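Local coordinates for protein dihydroorotase (PDB 6L0B) that catalyses the reversible cyclisation of N-carbamoyl-L-aspartate to dihydroorotate, the third step of de novo pyrimidine synthesis, at a site with two zinc ions, at residues A38-N43 with F70-Y75; F255-A260 with Y278-A283; V17-M22 with P42-P47. All coordinates share one frame; numbering follows the deposited sequence.

Contact 1: A38-N43 with F70-Y75. With URF (5-fluorouracil), chain G.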
loop_
_atom_site.group_PDB
_atom_site.type_symbol
_atom_site.label_atom_id
_atom_site.label_comp_id
_atom_site.label_asym_id
_atom_site.label_seq_id
_atom_site.Cartn_x
_atom_site.Cartn_y
_atom_site.Cartn_z
ATOM N N ALA A 38 -17.709 -0.736 -25.425
ATOM C CA ALA A 38 -16.574 -0.333 -24.610
ATOM C C ALA A 38 -16.297 1.139 -24.823
ATOM O O ALA A 38 -16.100 1.567 -25.967
ATOM C CB ALA A 38 -15.324 -1.138 -24.981
ATOM N N TYR A 39 -16.187 1.889 -23.729
ATOM C CA TYR A 39 -15.802 3.301 -23.773
ATOM C C TYR A 39 -14.280 3.411 -23.663
ATOM O O TYR A 39 -13.713 3.058 -22.628
ATOM C CB TYR A 39 -16.488 4.062 -22.636
ATOM C CG TYR A 39 -16.218 5.532 -22.621
ATOM C CD1 TYR A 39 -16.785 6.364 -23.572
ATOM C CD2 TYR A 39 -15.409 6.110 -21.645
ATOM C CE1 TYR A 39 -16.555 7.733 -23.565
ATOM C CE2 TYR A 39 -15.173 7.484 -21.620
ATOM C CZ TYR A 39 -15.752 8.292 -22.584
ATOM O OH TYR A 39 -15.538 9.657 -22.578
ATOM N N ILE A 40 -13.618 3.904 -24.716
ATOM C CA ILE A 40 -12.152 3.884 -24.786
ATOM C C ILE A 40 -11.580 5.163 -24.172
ATOM O O ILE A 40 -12.085 6.263 -24.416
ATOM C CB ILE A 40 -11.661 3.688 -26.234
ATOM C CG1 ILE A 40 -12.329 2.464 -26.853
ATOM C CG2 ILE A 40 -10.130 3.486 -26.287
ATOM C CD1 ILE A 40 -12.092 1.206 -26.073
ATOM N N MET A 41 -10.541 5.017 -23.358
ATOM C CA MET A 41 -9.953 6.122 -22.609
ATOM C C MET A 41 -8.777 6.767 -23.356
ATOM O O MET A 41 -8.172 6.141 -24.238
ATOM C CB MET A 41 -9.508 5.638 -21.229
ATOM C CG MET A 41 -10.672 5.507 -20.226
ATOM S SD MET A 41 -11.661 7.016 -19.970
ATOM C CE MET A 41 -12.917 6.387 -18.822
ATOM N N PRO A 42 -8.474 8.042 -23.092
ATOM C CA PRO A 42 -7.543 8.795 -23.955
ATOM C C PRO A 42 -6.100 8.946 -23.463
ATOM O O PRO A 42 -5.338 9.674 -24.114
ATOM C CB PRO A 42 -8.209 10.177 -23.982
ATOM C CG PRO A 42 -8.762 10.325 -22.537
ATOM C CD PRO A 42 -9.066 8.913 -22.049
ATOM N N ASN A 43 -5.698 8.306 -22.362
ATOM C CA ASN A 43 -4.402 8.578 -21.742
ATOM C C ASN A 43 -3.281 7.780 -22.418
ATOM O O ASN A 43 -2.601 6.941 -21.821
ATOM C CB ASN A 43 -4.476 8.291 -20.251
ATOM C CG ASN A 43 -4.682 6.822 -19.963
ATOM O OD1 ASN A 43 -5.182 6.091 -20.829
ATOM N ND2 ASN A 43 -4.273 6.374 -18.777
ATOM N N PHE A 70 -17.303 0.847 -30.292
ATOM C CA PHE A 70 -16.280 1.676 -29.651
ATOM C C PHE A 70 -16.790 3.092 -29.444
ATOM O O PHE A 70 -17.087 3.802 -30.409
ATOM C CB PHE A 70 -15.002 1.688 -30.469
ATOM C CG PHE A 70 -14.228 0.417 -30.367
ATOM C CD1 PHE A 70 -13.704 0.008 -29.148
ATOM C CD2 PHE A 70 -14.012 -0.370 -31.489
ATOM C CE1 PHE A 70 -12.985 -1.150 -29.048
ATOM C CE2 PHE A 70 -13.290 -1.549 -31.398
ATOM C CZ PHE A 70 -12.778 -1.943 -30.179
ATOM N N LEU A 71 -16.908 3.487 -28.182
ATOM C CA LEU A 71 -17.151 4.871 -27.810
ATOM C C LEU A 71 -15.825 5.513 -27.409
ATOM O O LEU A 71 -15.102 4.987 -26.555
ATOM C CB LEU A 71 -18.173 4.958 -26.677
ATOM C CG LEU A 71 -19.412 4.057 -26.806
ATOM C CD1 LEU A 71 -20.403 4.361 -25.689
ATOM C CD2 LEU A 71 -20.091 4.186 -28.174
ATOM N N MET A 72 -15.489 6.618 -28.062
ATOM C CA MET A 72 -14.197 7.247 -27.865
ATOM C C MET A 72 -14.358 8.493 -26.988
ATOM O O MET A 72 -15.476 8.960 -26.709
ATOM C CB MET A 72 -13.540 7.570 -29.206
ATOM C CG MET A 72 -13.421 6.378 -30.176
ATOM S SD MET A 72 -12.491 4.890 -29.705
ATOM C CE MET A 72 -10.820 5.392 -30.040
ATOM N N SER A 73 -13.209 9.015 -26.549
ATOM C CA SER A 73 -13.134 10.112 -25.600
ATOM C C SER A 73 -11.927 10.977 -25.910
ATOM O O SER A 73 -10.966 10.533 -26.541
ATOM C CB SER A 73 -13.026 9.614 -24.146
ATOM O OG SER A 73 -11.741 9.109 -23.816
ATOM N N PHE A 74 -11.988 12.218 -25.423
ATOM C CA PHE A 74 -10.879 13.164 -25.438
ATOM C C PHE A 74 -10.213 13.211 -24.067
ATOM O O PHE A 74 -10.826 12.937 -23.035
ATOM C CB PHE A 74 -11.364 14.571 -25.804
ATOM C CG PHE A 74 -11.386 14.847 -27.270
ATOM C CD1 PHE A 74 -10.616 14.096 -28.139
ATOM C CD2 PHE A 74 -12.178 15.867 -27.782
ATOM C CE1 PHE A 74 -10.633 14.357 -29.510
ATOM C CE2 PHE A 74 -12.199 16.137 -29.143
ATOM C CZ PHE A 74 -11.425 15.386 -30.010
ATOM N N TYR A 75 -8.954 13.615 -24.062
ATOM C CA TYR A 75 -8.208 13.802 -22.826
ATOM C C TYR A 75 -8.321 15.265 -22.435
ATOM O O TYR A 75 -7.962 16.144 -23.226
ATOM C CB TYR A 75 -6.758 13.378 -23.044
ATOM C CG TYR A 75 -5.802 13.371 -21.858
ATOM C CD1 TYR A 75 -5.385 14.561 -21.248
ATOM C CD2 TYR A 75 -5.229 12.173 -21.424
ATOM C CE1 TYR A 75 -4.472 14.546 -20.206
ATOM C CE2 TYR A 75 -4.318 12.149 -20.398
ATOM C CZ TYR A 75 -3.934 13.328 -19.787
ATOM O OH TYR A 75 -3.016 13.263 -18.755
HETATM N N1 URF G . -4.891 3.680 -13.570
HETATM C C2 URF G . -5.801 4.521 -14.387
HETATM N N3 URF G . -5.506 4.600 -15.849
HETATM C C4 URF G . -4.376 3.873 -16.424
HETATM C C5 URF G . -3.483 3.060 -15.593
HETATM C C6 URF G . -3.768 2.991 -14.183
HETATM O O2 URF G . -6.727 5.111 -13.892
HETATM O O4 URF G . -4.098 3.877 -17.572
HETATM F F5 URF G . -2.422 2.437 -16.236
#
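Ala38 and Phe70 are paired in parallel, and the carbonyl O of Ala38 accepts from Leu71 N at 3.0 Å. Tyr39 lies beside Leu71 on the other side of the sheet, with its ring edge against the leucine: Tyr39 CD1 is 3.7 Å from Leu71 CB. The far end of this ring reaches past the carbonyl of Met72 to Ser73, and its hydroxyl makes a weak bond to Asn135. Ile40 N closes the strand pairing with a nearly straight bond to Leu71 O (2.6 Å, 173° at the hydrogen). These are neighbouring strands of the TIM-type barrel, joined through helix 51-64 in a beta-alpha-beta unit, and Ile40 packs with Phe70 and Met72, which rest on that helix. With this branch beside its backbone N (chi1 -52°), Ile40 sets CG1 against both Phe70 CD1, at 3.6 Å, and the sulfur of Met72, whose doubly bent chain runs alongside. Beyond the last bridge a side chain takes over from backbone pairing: Ser73 OG donates to Ile40 O at 2.9 Å, in the carbonyl plane and on a lone pair. Met41 turns from the neighbouring segment to His14 and His16. Pro42 packs its ring on the start of Tyr75, its CB 3.6 Å from Tyr75 CB. Asn43 sets its CA at the edge of the Tyr75 ring, whose hydroxyl bonds to Asn107 O. A chi1 of 66° swings the amide of Asn43 away from that ring, and ND2 donates to O4 of 5-fluorouracil at 2.8 Å and also to Thr106 O, while OD1 bonds to His16 ND1.

Contact 2: F255-A260 with Y278-A283. With ZN (zinc ion), chain E; URF (5-fluorouracil), chain G.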
loop_
_atom_site.group_PDB
_atom_site.type_symbol
_atom_site.label_atom_id
_atom_site.label_comp_id
_atom_site.label_asym_id
_atom_site.label_seq_id
_atom_site.Cartn_x
_atom_site.Cartn_y
_atom_site.Cartn_z
ATOM N N PHE A 255 -21.261 -0.630 -14.653
ATOM C CA PHE A 255 -19.958 -1.250 -14.786
ATOM C C PHE A 255 -19.016 -0.432 -15.664
ATOM O O PHE A 255 -19.389 0.008 -16.756
ATOM C CB PHE A 255 -20.110 -2.639 -15.379
ATOM C CG PHE A 255 -18.813 -3.350 -15.572
ATOM C CD1 PHE A 255 -17.908 -3.452 -14.524
ATOM C CD2 PHE A 255 -18.499 -3.924 -16.797
ATOM C CE1 PHE A 255 -16.720 -4.120 -14.689
ATOM C CE2 PHE A 255 -17.319 -4.594 -16.971
ATOM C CZ PHE A 255 -16.425 -4.697 -15.909
ATOM N N GLY A 256 -17.790 -0.247 -15.174
ATOM C CA GLY A 256 -16.667 0.299 -15.904
ATOM C C GLY A 256 -15.389 -0.326 -15.370
ATOM O O GLY A 256 -14.961 -0.001 -14.263
ATOM N N SER A 257 -14.762 -1.222 -16.131
ATOM C CA SER A 257 -13.733 -2.072 -15.544
ATOM C C SER A 257 -12.464 -1.314 -15.161
ATOM O O SER A 257 -11.792 -1.703 -14.208
ATOM C CB SER A 257 -13.348 -3.182 -16.516
ATOM O OG SER A 257 -12.409 -2.684 -17.469
ATOM N N ASP A 258 -12.115 -0.251 -15.880
ATOM C CA ASP A 258 -10.764 0.317 -15.820
ATOM C C ASP A 258 -9.716 -0.786 -15.919
ATOM O O ASP A 258 -8.726 -0.823 -15.182
ATOM C CB ASP A 258 -10.556 1.153 -14.555
ATOM C CG ASP A 258 -9.195 1.868 -14.519
ATOM O OD1 ASP A 258 -8.571 2.082 -15.582
ATOM O OD2 ASP A 258 -8.759 2.235 -13.414
ATOM N N SER A 259 -9.946 -1.725 -16.821
ATOM C CA SER A 259 -8.876 -2.662 -17.105
ATOM C C SER A 259 -7.724 -1.849 -17.694
ATOM O O SER A 259 -7.894 -1.203 -18.732
ATOM C CB SER A 259 -9.377 -3.770 -18.033
ATOM O OG SER A 259 -8.358 -4.705 -18.333
ATOM N N ALA A 260 -6.583 -1.814 -16.996
ATOM C CA ALA A 260 -5.420 -0.998 -17.362
ATOM C C ALA A 260 -4.191 -1.894 -17.515
ATOM O O ALA A 260 -3.455 -2.135 -16.542
ATOM C CB ALA A 260 -5.171 0.088 -16.322
ATOM N N TYR A 278 -5.341 -5.351 -14.782
ATOM C CA TYR A 278 -5.864 -5.827 -16.057
ATOM C C TYR A 278 -6.932 -6.880 -15.808
ATOM O O TYR A 278 -6.625 -7.982 -15.320
ATOM C CB TYR A 278 -4.769 -6.414 -16.932
ATOM C CG TYR A 278 -5.325 -7.015 -18.184
ATOM C CD1 TYR A 278 -5.798 -6.211 -19.200
ATOM C CD2 TYR A 278 -5.403 -8.397 -18.341
ATOM C CE1 TYR A 278 -6.316 -6.758 -20.351
ATOM C CE2 TYR A 278 -5.918 -8.957 -19.488
ATOM C CZ TYR A 278 -6.374 -8.133 -20.491
ATOM O OH TYR A 278 -6.891 -8.678 -21.638
ATOM N N SER A 279 -8.168 -6.564 -16.211
ATOM C CA SER A 279 -9.310 -7.436 -15.991
ATOM C C SER A 279 -10.145 -7.671 -17.247
ATOM O O SER A 279 -11.174 -8.353 -17.156
ATOM C CB SER A 279 -10.204 -6.851 -14.894
ATOM O OG SER A 279 -10.625 -5.555 -15.274
ATOM N N GLN A 280 -9.745 -7.063 -18.358
ATOM C CA GLN A 280 -10.550 -7.181 -19.595
ATOM C C GLN A 280 -10.872 -8.646 -19.912
ATOM O O GLN A 280 -12.033 -8.998 -19.931
ATOM C CB GLN A 280 -9.821 -6.521 -20.767
ATOM C CG GLN A 280 -10.754 -6.006 -21.854
ATOM C CD GLN A 280 -11.586 -4.837 -21.386
ATOM O OE1 GLN A 280 -11.096 -3.718 -21.250
ATOM N NE2 GLN A 280 -12.859 -5.090 -21.134
ATOM N N SER A 281 -9.907 -9.502 -19.969
ATOM C CA SER A 281 -10.071 -10.836 -20.507
ATOM C C SER A 281 -11.195 -11.624 -19.840
ATOM O O SER A 281 -11.656 -12.609 -20.416
ATOM C CB SER A 281 -8.759 -11.585 -20.356
ATOM O OG SER A 281 -7.844 -11.080 -21.299
ATOM N N PHE A 282 -11.635 -11.236 -18.648
ATOM C CA PHE A 282 -12.667 -11.965 -17.920
ATOM C C PHE A 282 -13.633 -11.000 -17.262
ATOM O O PHE A 282 -14.131 -11.248 -16.156
ATOM C CB PHE A 282 -12.063 -12.877 -16.870
ATOM C CG PHE A 282 -11.208 -13.939 -17.433
ATOM C CD1 PHE A 282 -9.884 -13.685 -17.764
ATOM C CD2 PHE A 282 -11.712 -15.217 -17.617
ATOM C CE1 PHE A 282 -9.083 -14.675 -18.282
ATOM C CE2 PHE A 282 -10.919 -16.211 -18.128
ATOM C CZ PHE A 282 -9.600 -15.938 -18.465
ATOM N N ALA A 283 -13.903 -9.882 -17.938
ATOM C CA ALA A 283 -14.612 -8.773 -17.317
ATOM C C ALA A 283 -15.953 -9.218 -16.738
ATOM O O ALA A 283 -16.220 -9.045 -15.542
ATOM C CB ALA A 283 -14.781 -7.646 -18.341
HETATM ZN ZN ZN E . -8.730 4.372 -16.032
HETATM N N1 URF G . -4.891 3.680 -13.570
HETATM C C2 URF G . -5.801 4.521 -14.387
HETATM N N3 URF G . -5.506 4.600 -15.849
HETATM C C4 URF G . -4.376 3.873 -16.424
HETATM C C5 URF G . -3.483 3.060 -15.593
HETATM C C6 URF G . -3.768 2.991 -14.183
HETATM O O2 URF G . -6.727 5.111 -13.892
HETATM O O4 URF G . -4.098 3.877 -17.572
HETATM F F5 URF G . -2.422 2.437 -16.236
#
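Ser259 OG takes two backbone N-H groups at once, from Ser279 at 2.8 Å and from Gln280 at 2.7 Å. Neither approach is straight, with angles at hydrogen of 149° and 139°, as expected when consecutive amides converge on one oxygen. The hydroxyl reaches them because it extends opposite the serine's own N (chi1 180°), out of the 255-260 segment and into the turn of the other. Ser259 CB is packed alongside, 3.5 Å from Ser279 OG and 3.6 Å from Gln280 OE1. Beneath the turn lies the ring of Tyr278: Gln280 N stands 3.9 Å above its plane, over the centre, and the phenol oxygen shares a hydrogen bond with Ser281 OG. An alanine in place of Ser259 would keep much of the CB packing but would probably leave both buried N-H groups without their acceptor, freeing the turn to shift. The segment 255-260 is the loop leaving strand 253-255 of the TIM-type barrel, where metallo-dependent hydrolases carry a metal-binding aspartate; here Asp258 OD1 binds zinc at 2.3 Å together with His14 and His16. Asp258 itself points away from the 278-283 segment, and the serines flanking it face that segment. Ser257 OG accepts from Ser259 N at 2.7 Å in an ST turn that spans Asp258. The two segments are also bridged by Asp12, whose carboxylate accepts from Ser257 N with one oxygen and from Gln280 NE2 with the other. Ala260 directs its methyl at C5 of 5-fluorouracil. Farther back, Ala283, in the first turn of helix 283-293, rests its CB at the edge of the Phe255 ring.

Contact 3: V17-M22 with P42-P47. With URF (5-fluorouracil), chain G.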
loop_
_atom_site.group_PDB
_atom_site.type_symbol
_atom_site.label_atom_id
_atom_site.label_comp_id
_atom_site.label_asym_id
_atom_site.label_seq_id
_atom_site.Cartn_x
_atom_site.Cartn_y
_atom_site.Cartn_z
ATOM N N VAL A 17 -6.792 0.389 -23.716
ATOM C CA VAL A 17 -6.270 -0.614 -24.646
ATOM C C VAL A 17 -4.906 -0.247 -25.207
ATOM O O VAL A 17 -4.372 -0.995 -26.027
ATOM C CB VAL A 17 -7.234 -0.934 -25.812
ATOM C CG1 VAL A 17 -8.563 -1.491 -25.312
ATOM C CG2 VAL A 17 -7.406 0.280 -26.710
ATOM N N ARG A 18 -4.349 0.901 -24.839
ATOM C CA ARG A 18 -2.982 1.295 -25.218
ATOM C C ARG A 18 -2.866 1.365 -26.746
ATOM O O ARG A 18 -3.839 1.657 -27.453
ATOM C CB ARG A 18 -1.951 0.367 -24.563
ATOM C CG ARG A 18 -2.230 -0.041 -23.107
ATOM C CD ARG A 18 -2.085 1.112 -22.097
ATOM N NE ARG A 18 -2.152 0.672 -20.692
ATOM C CZ ARG A 18 -2.628 1.382 -19.647
ATOM N NH1 ARG A 18 -3.130 2.627 -19.769
ATOM N NH2 ARG A 18 -2.622 0.818 -18.446
ATOM N N GLU A 19 -1.649 1.171 -27.242
ATOM C CA GLU A 19 -1.332 1.187 -28.659
ATOM C C GLU A 19 -0.446 -0.004 -29.003
ATOM O O GLU A 19 -0.276 -0.910 -28.177
ATOM C CB GLU A 19 -0.654 2.504 -29.029
ATOM C CG GLU A 19 -1.607 3.678 -29.103
ATOM C CD GLU A 19 -0.911 4.981 -29.486
ATOM O OE1 GLU A 19 -0.115 5.500 -28.664
ATOM O OE2 GLU A 19 -1.161 5.487 -30.609
ATOM N N GLY A 20 0.048 -0.057 -30.237
ATOM C CA GLY A 20 1.114 -0.974 -30.607
ATOM C C GLY A 20 0.779 -2.419 -30.304
ATOM O O GLY A 20 -0.384 -2.839 -30.338
ATOM N N ALA A 21 1.818 -3.178 -29.924
ATOM C CA ALA A 21 1.642 -4.607 -29.680
ATOM C C ALA A 21 0.688 -4.874 -28.526
ATOM O O ALA A 21 -0.037 -5.875 -28.547
ATOM C CB ALA A 21 2.991 -5.267 -29.393
ATOM N N MET A 22 0.671 -3.994 -27.513
ATOM C CA MET A 22 -0.266 -4.155 -26.404
ATOM C C MET A 22 -1.699 -4.112 -26.910
ATOM O O MET A 22 -2.514 -4.997 -26.606
ATOM C CB MET A 22 -0.021 -3.063 -25.351
ATOM C CG MET A 22 -0.875 -3.198 -24.086
ATOM S SD MET A 22 -0.582 -4.760 -23.193
ATOM C CE MET A 22 1.054 -4.513 -22.493
ATOM N N PRO A 42 -8.474 8.042 -23.092
ATOM C CA PRO A 42 -7.543 8.795 -23.955
ATOM C C PRO A 42 -6.100 8.946 -23.463
ATOM O O PRO A 42 -5.338 9.674 -24.114
ATOM C CB PRO A 42 -8.209 10.177 -23.982
ATOM C CG PRO A 42 -8.762 10.325 -22.537
ATOM C CD PRO A 42 -9.066 8.913 -22.049
ATOM N N ASN A 43 -5.698 8.306 -22.362
ATOM C CA ASN A 43 -4.402 8.578 -21.742
ATOM C C ASN A 43 -3.281 7.780 -22.418
ATOM O O ASN A 43 -2.601 6.941 -21.821
ATOM C CB ASN A 43 -4.476 8.291 -20.251
ATOM C CG ASN A 43 -4.682 6.822 -19.963
ATOM O OD1 ASN A 43 -5.182 6.091 -20.829
ATOM N ND2 ASN A 43 -4.273 6.374 -18.777
ATOM N N LEU A 44 -3.138 8.006 -23.720
ATOM C CA LEU A 44 -1.998 7.497 -24.469
ATOM C C LEU A 44 -0.871 8.525 -24.380
ATOM O O LEU A 44 -1.038 9.600 -23.794
ATOM C CB LEU A 44 -2.383 7.192 -25.920
ATOM C CG LEU A 44 -3.223 5.981 -26.344
ATOM C CD1 LEU A 44 -4.453 5.864 -25.513
ATOM C CD2 LEU A 44 -3.615 6.131 -27.804
ATOM N N GLN A 45 0.238 8.269 -25.073
ATOM C CA GLN A 45 1.384 9.181 -25.103
ATOM C C GLN A 45 1.665 9.548 -26.552
ATOM O O GLN A 45 2.213 8.723 -27.307
ATOM C CB GLN A 45 2.632 8.544 -24.492
ATOM C CG GLN A 45 2.668 8.394 -22.983
ATOM C CD GLN A 45 4.025 7.892 -22.512
ATOM O OE1 GLN A 45 4.924 7.644 -23.324
ATOM N NE2 GLN A 45 4.189 7.760 -21.203
ATOM N N PRO A 46 1.347 10.786 -26.989
ATOM C CA PRO A 46 0.752 11.881 -26.208
ATOM C C PRO A 46 -0.735 11.680 -25.992
ATOM O O PRO A 46 -1.320 10.859 -26.673
ATOM C CB PRO A 46 1.009 13.123 -27.088
ATOM C CG PRO A 46 1.923 12.680 -28.150
ATOM C CD PRO A 46 1.683 11.230 -28.344
ATOM N N PRO A 47 -1.351 12.439 -25.097
ATOM C CA PRO A 47 -2.794 12.266 -24.876
ATOM C C PRO A 47 -3.606 12.545 -26.140
ATOM O O PRO A 47 -3.225 13.354 -26.985
ATOM C CB PRO A 47 -3.103 13.289 -23.778
ATOM C CG PRO A 47 -1.957 14.259 -23.825
ATOM C CD PRO A 47 -0.766 13.461 -24.221
HETATM N N1 URF G . -4.891 3.680 -13.570
HETATM C C2 URF G . -5.801 4.521 -14.387
HETATM N N3 URF G . -5.506 4.600 -15.849
HETATM C C4 URF G . -4.376 3.873 -16.424
HETATM C C5 URF G . -3.483 3.060 -15.593
HETATM C C6 URF G . -3.768 2.991 -14.183
HETATM O O2 URF G . -6.727 5.111 -13.892
HETATM O O4 URF G . -4.098 3.877 -17.572
HETATM F F5 URF G . -2.422 2.437 -16.236
#
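The pocket holding 5-fluorouracil at the mouth of the barrel is flanked by Arg18 and Asn43, from the loops after strands 11-15 and 37-40. Their nitrogens, Arg18 NH1 and Asn43 ND2, stand 4.0 Å apart because both donate to O4 of the ligand. The arginine bond is 2.7 Å from NH1 to O4 and almost straight at 177°, with O4 at the guanidinium edge, near its plane. Arg18 CB points away from 42-47, but a bend at chi2 (-69°) brings the guanidinium back; its NE bond to Pro261 O should limit rotation. In related dihydroorotases an arginine and an asparagine bind the substrate carboxylate, so this pair probably does likewise. Asn43 is the centre of an inverse gamma turn, with a weak bond from Leu44 N to Pro42 O. At the outer end of the contact Leu44 meets Glu19 obliquely: CD2 of Leu44 lies 3.4 Å from Glu19 CG, and the extended acid chain passes over this methyl toward a long, weak ion pair with Arg53. Leu44 also leans on Arg53 and Tyr57, and Tyr57 OH bonds to Arg18 O, so helix 51-64, which follows 42-47, backs both loops, while 17-22 runs on into helix 20-26.

All three contacts meet at 5-fluorouracil, on the side of the barrel formed by its first strands and its last. Contacts 1 and 3 share Pro42 and Asn43, and their centres lie about 11 Å apart; Tyr75 CG packs on Pro47 CB at 3.3 Å. Contact 2 comes from the loop after the last barrel strand, 253-255, its centre about 14 Å from that of contact 1 and about 16 Å from that of contact 3. It does not touch contact 1, but Ala260 C lies 3.3 Å from Arg18 NH2 of contact 3. Asp258 of contact 2 binds zinc, whereas Arg18 and Asn43 hold O4 of 5-fluorouracil; His16 links the two, binding zinc and hydrogen-bonding to Asn43.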